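PDB 1F1C: cytochrome C549 from Arthrospira maxima, which serves as an extrinsic lumenal heme c subunit of photosystem II that probably stabilises the oxygen-evolving complex and its ion environment. Local coordinates for residues E55-A60 / Y116-P121. Numbering follows the deposited sequence.
Sequences EALALA and YILLQP. With HEC (heme c), chain C.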
loop_
_atom_site.group_PDB
_atom_site.type_symbol
_atom_site.label_atom_id
_atom_site.label_comp_id
_atom_site.label_asym_id
_atom_site.label_seq_id
_atom_site.Cartn_x
_atom_site.Cartn_y
_atom_site.Cartn_z
ATOM N N GLU A 55 -10.840 15.831 -12.589
ATOM C CA GLU A 55 -11.063 14.865 -13.660
ATOM C C GLU A 55 -10.865 13.421 -13.185
ATOM O O GLU A 55 -11.743 12.577 -13.363
ATOM C CB GLU A 55 -10.133 15.160 -14.837
ATOM C CG GLU A 55 -8.671 15.318 -14.450
ATOM C CD GLU A 55 -8.123 16.709 -14.749
ATOM O OE1 GLU A 55 -8.701 17.711 -14.262
ATOM O OE2 GLU A 55 -7.105 16.793 -15.476
ATOM N N ALA A 56 -9.717 13.140 -12.576
ATOM C CA ALA A 56 -9.433 11.792 -12.099
ATOM C C ALA A 56 -10.467 11.349 -11.061
ATOM O O ALA A 56 -11.018 10.247 -11.142
ATOM C CB ALA A 56 -8.025 11.730 -11.508
ATOM N N LEU A 57 -10.725 12.215 -10.086
ATOM C CA LEU A 57 -11.693 11.920 -9.035
ATOM C C LEU A 57 -13.061 11.600 -9.627
ATOM O O LEU A 57 -13.712 10.634 -9.235
ATOM C CB LEU A 57 -11.822 13.118 -8.090
ATOM C CG LEU A 57 -10.648 13.429 -7.157
ATOM C CD1 LEU A 57 -10.934 14.698 -6.342
ATOM C CD2 LEU A 57 -10.439 12.241 -6.226
ATOM N N ALA A 58 -13.497 12.435 -10.565
ATOM C CA ALA A 58 -14.789 12.252 -11.207
ATOM C C ALA A 58 -14.878 10.933 -11.971
ATOM O O ALA A 58 -15.951 10.351 -12.095
ATOM C CB ALA A 58 -15.065 13.411 -12.145
ATOM N N LEU A 59 -13.746 10.455 -12.471
ATOM C CA LEU A 59 -13.736 9.220 -13.236
ATOM C C LEU A 59 -13.459 7.965 -12.417
ATOM O O LEU A 59 -13.331 6.872 -12.974
ATOM C CB LEU A 59 -12.735 9.336 -14.387
ATOM C CG LEU A 59 -13.276 9.948 -15.688
ATOM C CD1 LEU A 59 -14.286 11.027 -15.383
ATOM C CD2 LEU A 59 -12.127 10.505 -16.515
ATOM N N ALA A 60 -13.378 8.123 -11.098
ATOM C CA ALA A 60 -13.139 6.992 -10.210
ATOM C C ALA A 60 -14.449 6.222 -10.044
ATOM O O ALA A 60 -15.500 6.662 -10.510
ATOM C CB ALA A 60 -12.647 7.486 -8.851
ATOM N N TYR A 116 -10.767 20.300 1.652
ATOM C CA TYR A 116 -9.464 20.807 1.226
ATOM C C TYR A 116 -9.119 20.280 -0.167
ATOM O O TYR A 116 -8.817 21.054 -1.080
ATOM C CB TYR A 116 -8.368 20.376 2.213
ATOM C CG TYR A 116 -6.977 20.712 1.735
ATOM C CD1 TYR A 116 -6.556 22.035 1.638
ATOM C CD2 TYR A 116 -6.096 19.708 1.336
ATOM C CE1 TYR A 116 -5.293 22.353 1.152
ATOM C CE2 TYR A 116 -4.832 20.014 0.854
ATOM C CZ TYR A 116 -4.438 21.339 0.763
ATOM O OH TYR A 116 -3.190 21.650 0.273
ATOM N N ILE A 117 -9.156 18.959 -0.318
ATOM C CA ILE A 117 -8.852 18.337 -1.598
ATOM C C ILE A 117 -9.672 18.958 -2.725
ATOM O O ILE A 117 -9.118 19.318 -3.759
ATOM C CB ILE A 117 -9.116 16.803 -1.559
ATOM C CG1 ILE A 117 -8.077 16.114 -0.651
ATOM C CG2 ILE A 117 -9.096 16.238 -2.991
ATOM C CD1 ILE A 117 -8.286 14.589 -0.440
ATOM N N LEU A 118 -10.981 19.095 -2.515
ATOM C CA LEU A 118 -11.879 19.659 -3.529
ATOM C C LEU A 118 -11.655 21.150 -3.766
ATOM O O LEU A 118 -12.035 21.689 -4.810
ATOM C CB LEU A 118 -13.349 19.435 -3.135
ATOM C CG LEU A 118 -13.851 18.002 -2.905
ATOM C CD1 LEU A 118 -15.286 18.067 -2.393
ATOM C CD2 LEU A 118 -13.772 17.187 -4.183
ATOM N N LEU A 119 -11.046 21.822 -2.798
ATOM C CA LEU A 119 -10.791 23.246 -2.927
ATOM C C LEU A 119 -9.612 23.565 -3.842
ATOM O O LEU A 119 -9.706 24.450 -4.680
ATOM C CB LEU A 119 -10.521 23.860 -1.555
ATOM C CG LEU A 119 -10.172 25.355 -1.554
ATOM C CD1 LEU A 119 -11.369 26.180 -1.998
ATOM C CD2 LEU A 119 -9.740 25.762 -0.151
ATOM N N GLN A 120 -8.515 22.827 -3.689
ATOM C CA GLN A 120 -7.304 23.078 -4.453
ATOM C C GLN A 120 -7.446 23.413 -5.933
ATOM O O GLN A 120 -6.933 24.437 -6.379
ATOM C CB GLN A 120 -6.327 21.934 -4.229
ATOM C CG GLN A 120 -5.994 21.796 -2.760
ATOM C CD GLN A 120 -5.756 23.150 -2.099
ATOM O OE1 GLN A 120 -4.765 23.817 -2.369
ATOM N NE2 GLN A 120 -6.678 23.560 -1.243
ATOM N N PRO A 121 -8.146 22.579 -6.720
ATOM C CA PRO A 121 -8.248 22.968 -8.136
ATOM C C PRO A 121 -8.996 24.299 -8.346
ATOM O O PRO A 121 -8.751 25.026 -9.304
ATOM C CB PRO A 121 -8.957 21.775 -8.773
ATOM C CG PRO A 121 -9.770 21.191 -7.625
ATOM C CD PRO A 121 -8.833 21.300 -6.453
HETATM FE FE HEC C . -3.978 8.128 -1.359
HETATM C CHA HEC C . -5.483 7.056 -4.210
HETATM C CHB HEC C . -6.671 10.295 -0.796
HETATM C CHC HEC C . -2.679 9.125 1.627
HETATM C CHD HEC C . -1.168 6.415 -2.135
HETATM N NA HEC C . -5.714 8.519 -2.255
HETATM C C1A HEC C . -6.181 7.972 -3.420
HETATM C C2A HEC C . -7.432 8.586 -3.775
HETATM C C3A HEC C . -7.760 9.475 -2.839
HETATM C C4A HEC C . -6.678 9.470 -1.919
HETATM C CMA HEC C . -9.086 10.191 -2.633
HETATM C CAA HEC C . -8.266 8.267 -4.970
HETATM C CBA HEC C . -7.735 9.110 -6.100
HETATM C CGA HEC C . -8.620 9.037 -7.310
HETATM O O1A HEC C . -9.601 8.270 -7.277
HETATM O O2A HEC C . -8.336 9.744 -8.293
HETATM N NB HEC C . -4.548 9.387 0.093
HETATM C C1B HEC C . -5.681 10.233 0.153
HETATM C C2B HEC C . -5.764 10.923 1.397
HETATM C C3B HEC C . -4.719 10.493 2.133
HETATM C C4B HEC C . -3.933 9.603 1.308
HETATM C CMB HEC C . -6.794 11.954 1.827
HETATM C CAB HEC C . -4.480 10.832 3.464
HETATM C CBB HEC C . -5.374 10.472 4.492
HETATM N NC HEC C . -2.285 7.860 -0.479
HETATM C C1C HEC C . -1.892 8.359 0.752
HETATM C C2C HEC C . -0.563 7.960 1.072
HETATM C C3C HEC C . -0.136 7.146 0.063
HETATM C C4C HEC C . -1.212 7.130 -0.931
HETATM C CMC HEC C . 0.259 8.415 2.275
HETATM C CAC HEC C . 1.163 6.582 -0.035
HETATM C CBC HEC C . 1.673 5.696 0.962
HETATM N ND HEC C . -3.460 6.931 -2.823
HETATM C C1D HEC C . -2.268 6.258 -2.976
HETATM C C2D HEC C . -2.269 5.458 -4.152
HETATM C C3D HEC C . -3.474 5.638 -4.728
HETATM C C4D HEC C . -4.208 6.576 -3.921
HETATM C CMD HEC C . -1.053 4.725 -4.765
HETATM C CAD HEC C . -4.019 4.914 -5.964
HETATM C CBD HEC C . -4.700 3.593 -5.611
HETATM C CGD HEC C . -5.317 2.901 -6.823
HETATM O O1D HEC C . -6.295 3.420 -7.392
HETATM O O2D HEC C . -4.816 1.829 -7.216
#
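The nearest pair of CA atoms across the segments is L57 CA and L118 CA, 9.5 Å apart. L57 lies in the last turn of the short helix 54-58, and L118 in the long helix 107-124. No hydrogen bond joins the two segments, and the small interface is wholly apolar. L57 extends from its helix toward the other one. L57 CD1 meets I117 CG2 at 4.1 Å. L57 CD1 also lies 4.3 Å from L118 CD2. I117 also starts toward the partner helix, while L118 reaches it with the tip of its side chain. L70 of helix 67-75 touches both L57 and L118.

The segments belong to a cytochrome c fold, with 107-124 as its C-terminal helix, and the contact lies beside the heme. The two branches of L57 divide the work. L57 CD1 faces helix 107-124, and L57 CD2 lies 3.8 Å from HEC CGA, the carboxylate carbon of a propionate. A60 CB is 3.5 Å from O1A of that carboxylate, and A56 CB approaches its O2A.

I117 is split in the same way. Its CG2 stands anti to the backbone N and takes L57, with CG1 beside that N at chi1 -69°. I117 CD1, at the end of the CG1 arm, packs 3.8 Å from the heme methyl HEC CMB. F31 of helix 21-34 also touches I117.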